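Local coordinates for hypothetical protein SA2161 (PDB 1Y7R), which is of unknown function but is probably a GNAT-family acetyltransferase that moves an acetyl group from acetyl-coenzyme A to an acceptor, at the interface of chains A and B. Residues are numbered along the deposited sequence; one frame, centred on the assembly and turned at random. Chains: chain A/B, hypothetical protein SA2161.

Contact 1: the interface of chains A and B. Residues chain A 61, 97-99; chain B 27, 30, 33.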
# COMPACT_ATOMS: atom_id res chain seq x y z
N GLY A 61 8.45 -7.95 2.76
CA GLY A 61 9.58 -7.66 3.66
C GLY A 61 9.68 -6.25 4.18
O GLY A 61 9.93 -6.01 5.35
N VAL A 97 9.76 -8.47 9.70
CA VAL A 97 11.03 -8.46 10.41
C VAL A 97 11.27 -7.06 10.99
O VAL A 97 10.53 -6.11 10.69
CB VAL A 97 12.21 -8.86 9.50
CG1 VAL A 97 12.08 -10.31 9.07
CG2 VAL A 97 12.33 -7.95 8.28
N GLU A 98 12.32 -6.90 11.80
CA GLU A 98 12.72 -5.56 12.24
C GLU A 98 12.78 -4.64 11.02
O GLU A 98 13.39 -5.02 9.99
CB GLU A 98 14.09 -5.57 12.94
CG GLU A 98 14.80 -4.18 13.05
CD GLU A 98 16.30 -4.28 13.39
OE1 GLU A 98 16.85 -5.41 13.51
OE2 GLU A 98 16.93 -3.22 13.52
N SER A 99 12.11 -3.48 11.14
CA SER A 99 12.05 -2.38 10.13
C SER A 99 10.92 -2.51 9.11
O SER A 99 10.69 -1.60 8.33
CB SER A 99 13.38 -2.08 9.40
OG SER A 99 13.63 -3.02 8.35
N THR B 27 16.44 -2.79 7.27
CA THR B 27 17.53 -3.76 7.49
C THR B 27 17.87 -4.46 6.18
O THR B 27 17.03 -4.48 5.29
CB THR B 27 17.16 -4.80 8.57
OG1 THR B 27 15.98 -5.53 8.16
CG2 THR B 27 16.84 -4.08 9.88
N ALA B 30 15.20 -7.10 5.75
CA ALA B 30 13.93 -6.63 5.20
C ALA B 30 14.09 -6.46 3.68
O ALA B 30 13.17 -6.78 2.93
CB ALA B 30 13.51 -5.31 5.85
N LYS B 33 14.15 -9.72 1.68
CA LYS B 33 12.80 -10.27 1.60
C LYS B 33 11.87 -9.53 0.65
O LYS B 33 11.00 -10.15 0.06
CB LYS B 33 12.15 -10.29 2.98
CG LYS B 33 12.74 -11.32 3.91
CD LYS B 33 12.38 -11.05 5.36
CE LYS B 33 10.88 -10.90 5.60
NZ LYS B 33 10.15 -12.21 5.48
O HOH W 1 15.26 -7.12 10.09

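Contact 2: the interface of chains A and B. Residues chain A 101-103, 122; chain B 129-132.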
# COMPACT_ATOMS: atom_id res chain seq x y z
N TYR A 101 7.47 -1.98 7.60
CA TYR A 101 6.50 -0.89 7.75
C TYR A 101 5.14 -1.37 7.28
O TYR A 101 5.03 -1.98 6.19
CB TYR A 101 6.92 0.24 6.85
CG TYR A 101 6.06 1.47 6.87
CD1 TYR A 101 6.25 2.47 7.83
CD2 TYR A 101 5.09 1.68 5.87
CE1 TYR A 101 5.48 3.64 7.82
CE2 TYR A 101 4.30 2.83 5.85
CZ TYR A 101 4.51 3.81 6.84
OH TYR A 101 3.76 4.95 6.82
N VAL A 102 4.09 -1.11 8.05
CA VAL A 102 2.75 -1.45 7.56
C VAL A 102 1.89 -0.21 7.69
O VAL A 102 1.94 0.49 8.71
CB VAL A 102 2.11 -2.58 8.40
CG1 VAL A 102 0.72 -2.97 7.82
CG2 VAL A 102 3.05 -3.82 8.52
N SER A 103 1.13 0.11 6.65
CA SER A 103 0.28 1.29 6.74
C SER A 103 -1.13 1.01 6.26
O SER A 103 -1.40 -0.00 5.59
CB SER A 103 0.89 2.48 5.97
OG SER A 103 0.64 2.41 4.56
N THR A 122 0.05 8.82 10.80
CA THR A 122 1.21 9.33 10.10
C THR A 122 1.34 10.85 10.28
O THR A 122 2.46 11.40 10.30
CB THR A 122 1.20 8.98 8.61
OG1 THR A 122 0.02 9.54 7.99
CG2 THR A 122 1.22 7.46 8.44
N MSE B 129 -2.33 5.75 8.77
CA MSE B 129 -1.85 5.22 10.04
C MSE B 129 -0.83 4.14 9.78
O MSE B 129 -0.82 3.51 8.72
CB MSE B 129 -3.00 4.64 10.86
CG MSE B 129 -4.17 5.58 10.99
SE MSE B 129 -5.53 4.83 12.17
CE MSE B 129 -4.64 5.08 13.89
N TYR B 130 0.04 3.93 10.75
CA TYR B 130 1.12 2.97 10.50
C TYR B 130 1.60 2.28 11.75
O TYR B 130 1.31 2.70 12.87
CB TYR B 130 2.32 3.70 9.81
CG TYR B 130 3.18 4.48 10.77
CD1 TYR B 130 4.43 4.00 11.15
CD2 TYR B 130 2.73 5.69 11.34
CE1 TYR B 130 5.23 4.71 12.06
CE2 TYR B 130 3.54 6.41 12.23
CZ TYR B 130 4.77 5.90 12.59
OH TYR B 130 5.58 6.60 13.48
N ILE B 131 2.36 1.21 11.52
CA ILE B 131 3.22 0.57 12.53
C ILE B 131 4.57 0.23 11.91
O ILE B 131 4.65 0.01 10.70
CB ILE B 131 2.57 -0.70 13.14
CG1 ILE B 131 2.42 -1.79 12.06
CG2 ILE B 131 1.24 -0.37 13.77
CD1 ILE B 131 1.74 -3.11 12.49
N LYS B 132 5.62 0.16 12.73
CA LYS B 132 6.93 -0.34 12.30
C LYS B 132 7.32 -1.47 13.23
O LYS B 132 7.18 -1.33 14.46
CB LYS B 132 8.00 0.75 12.41
CG LYS B 132 7.97 1.80 11.33
CD LYS B 132 9.00 2.89 11.60
CE LYS B 132 8.95 3.95 10.49
NZ LYS B 132 9.71 5.18 10.88

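Contact 3: the interface of chains A and B. Residues chain A 122, 125-127; chain B 105-108.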
# COMPACT_ATOMS: atom_id res chain seq x y z
N THR A 122 0.05 8.82 10.80
CA THR A 122 1.21 9.33 10.10
C THR A 122 1.34 10.85 10.28
O THR A 122 2.46 11.40 10.30
CB THR A 122 1.20 8.98 8.61
OG1 THR A 122 0.02 9.54 7.99
CG2 THR A 122 1.22 7.46 8.44
N ASP A 125 3.57 14.73 10.29
CA ASP A 125 4.79 14.70 9.45
C ASP A 125 4.61 14.06 8.09
O ASP A 125 5.29 14.40 7.13
CB ASP A 125 5.92 13.95 10.17
CG ASP A 125 6.50 14.74 11.34
OD1 ASP A 125 6.42 15.97 11.32
OD2 ASP A 125 7.05 14.11 12.26
N SER A 126 3.70 13.09 8.02
CA SER A 126 3.49 12.38 6.75
C SER A 126 2.03 12.17 6.54
O SER A 126 1.27 12.08 7.50
CB SER A 126 4.21 11.03 6.75
OG SER A 126 5.59 11.25 6.89
N GLY A 127 1.64 12.12 5.28
CA GLY A 127 0.22 12.04 4.97
C GLY A 127 -0.10 11.16 3.77
O GLY A 127 0.70 11.06 2.86
N ILE B 105 2.23 7.25 0.96
CA ILE B 105 2.46 8.02 2.16
C ILE B 105 3.61 8.97 1.85
O ILE B 105 4.73 8.52 1.48
CB ILE B 105 2.85 7.15 3.38
CG1 ILE B 105 1.74 6.15 3.74
CG2 ILE B 105 3.21 8.07 4.60
CD1 ILE B 105 0.40 6.77 4.20
N ALA B 106 3.31 10.27 1.93
CA ALA B 106 4.26 11.36 1.62
C ALA B 106 4.73 12.12 2.87
O ALA B 106 3.92 12.65 3.61
CB ALA B 106 3.60 12.36 0.64
N ASP B 107 6.04 12.22 3.07
CA ASP B 107 6.58 13.19 4.03
C ASP B 107 6.23 14.58 3.51
O ASP B 107 6.21 14.79 2.29
CB ASP B 107 8.09 13.06 4.12
CG ASP B 107 8.53 11.76 4.73
OD1 ASP B 107 9.75 11.48 4.67
OD2 ASP B 107 7.67 11.03 5.30
N TYR B 108 5.98 15.54 4.39
CA TYR B 108 5.45 16.84 3.91
C TYR B 108 6.27 17.52 2.78
O TYR B 108 5.69 18.08 1.87
CB TYR B 108 5.08 17.82 5.05
CG TYR B 108 6.23 18.34 5.85
CD1 TYR B 108 6.67 17.68 6.99
CD2 TYR B 108 6.88 19.52 5.48
CE1 TYR B 108 7.75 18.16 7.74
CE2 TYR B 108 7.94 20.02 6.22
CZ TYR B 108 8.39 19.32 7.35
OH TYR B 108 9.45 19.81 8.09

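Contact 1: the interface of chains A and B
The carboxylate of A:Glu98 turns one face to B:Thr27, whose methyl CG2 sits almost squarely above the group, 3.6 Å from A:Glu98 CD and nearly as near to both oxygens. The second flat group is the peptide carbonyl of A:Glu98. At its edge, in the carbonyl plane and on a lone pair, it takes the hydroxyl OG of A:Ser99 at 2.6 Å from A:Glu98 O. The hydroxyl OG1 of B:Thr27 donates to the same oxygen, tilted 25° from that plane and 3.2 Å from A:Glu98 O. A water adds a second route between these two oxygens, so A:Glu98 O gathers several polar partners. B:Thr27 stands just before helix 28-34 and caps its start: OG1, held between the backbone N and the carbonyl carbon (chi1 60°), accepts a hydrogen bond from B:Ala30 N, 3.0 Å from B:Thr27 OG1. A loop of A thus packs on the N-terminal end and flank of this helix, probably in a dimer interface. The backbone N of B:Thr27 gives A:Ser99 OG a nearly straight bond, 168° at the hydrogen, leaving that serine both donor and acceptor. Beside this polar cluster A:Val97 spreads its methyls, CG2 against B:Ala30 CA and CG1 against CD and CE of B:Lys33, whose chain is kinked near its tip. Lower down the same lysine, B:Lys33 CB rests 3.7 Å from A:Gly61 CA.

Contact 2: the interface of chains A and B
A:Val102 and B:Ile131 form the hydrogen-bonded pair of an antiparallel beta bridge between two GNAT-family chains, strand 101-107 of A lying along strand 126-132 of B. Each gives its amide to the other's carbonyl: A:Val102 N is 2.9 Å from B:Ile131 O, and B:Ile131 N repeats that length to A:Val102 O. Packing is close on both faces of this join. On one, the two aliphatic side chains lie side by side and point the same way, A:Val102 CB 3.8 Å from B:Ile131 CG1. On the other, the tyrosines meet, crossing at about a right angle. With CG of A:Tyr101 anti to its amide nitrogen (chi1 -179°), the ring stands up from the sheet and leans along its own strand, bringing its face under B:Tyr130 CB at the phenol end, 3.5 Å from A:Tyr101 OH. B:Tyr130 CD1 is 3.5 Å from A:Tyr101 CE1. The ring planes are some 20° apart but stepped past one another, so CB rather than the second ring lies over the face. A:Thr122 CG2 approaches the same face of B:Tyr130 from its other edge, 3.7 Å from B:Tyr130 CD2. The looser side is at B:Lys132: its extended chain passes the CD1 edge of A:Tyr101, with B:Lys132 CG 4.0 Å from A:Tyr101 CD1, and carries the amino group NZ beyond the ring.

Contact 3: the interface of chains A and B
Backbone hydrogen bonds join A:Gly127 to B:Ala106 in both directions, an antiparallel beta bridge in which A:Gly127 N stands 2.9 Å from B:Ala106 O and the return bond, from B:Ala106 N to A:Gly127 O, is nearly straight at 176°. Two residues further along, where strand 101-107 of B gives way to the 3-10 helix 108-110, B:Tyr108 N still reaches A:Asp125 O at 3.0 Å, though with a bent approach. A side-chain bond lies between these: the hydroxyl of A:Ser126 donates to the carboxylate of B:Asp107, with A:Ser126 OG 2.6 Å from B:Asp107 OD2. It meets that oxygen on its anti side, 26° out of the carboxylate plane; the serine rotamer (chi1 -61°) turns OG towards the carboxylate. Within chain A, A:Thr122 OG1 donates to A:Ser126 O from above the carbonyl plane, 2.9 Å away, and may brace the start of the strand. Apolar contact is slight: B:Ile105 CG2 touches A:Ser126 CB at 3.8 Å. The site fastens the beginning of strand 126-132 of one subunit to the end of strand 101-107 of the other, continuing a beta-sheet across what is probably a dimer interface.

Contact 2 and contact 3 are neighbours, about 11 Å between the centres of their C-alpha atoms, and share A:Thr122. Both pair strand 101-107 of one chain with strand 126-132 of the other, but with the chains exchanged: A supplies the earlier strand in contact 2 and the later one in contact 3. Contact 1 lies about 14 Å from contact 2 and 21 Å from contact 3, between C-alpha centres; the loop leading into strand 101-107 of A, with A:Gly61 from another loop, meets helix 28-34 of B and the residue before it. Two-fold symmetry repeats all three, consistent with a reciprocal dimer, though the assembly alone does not prove it.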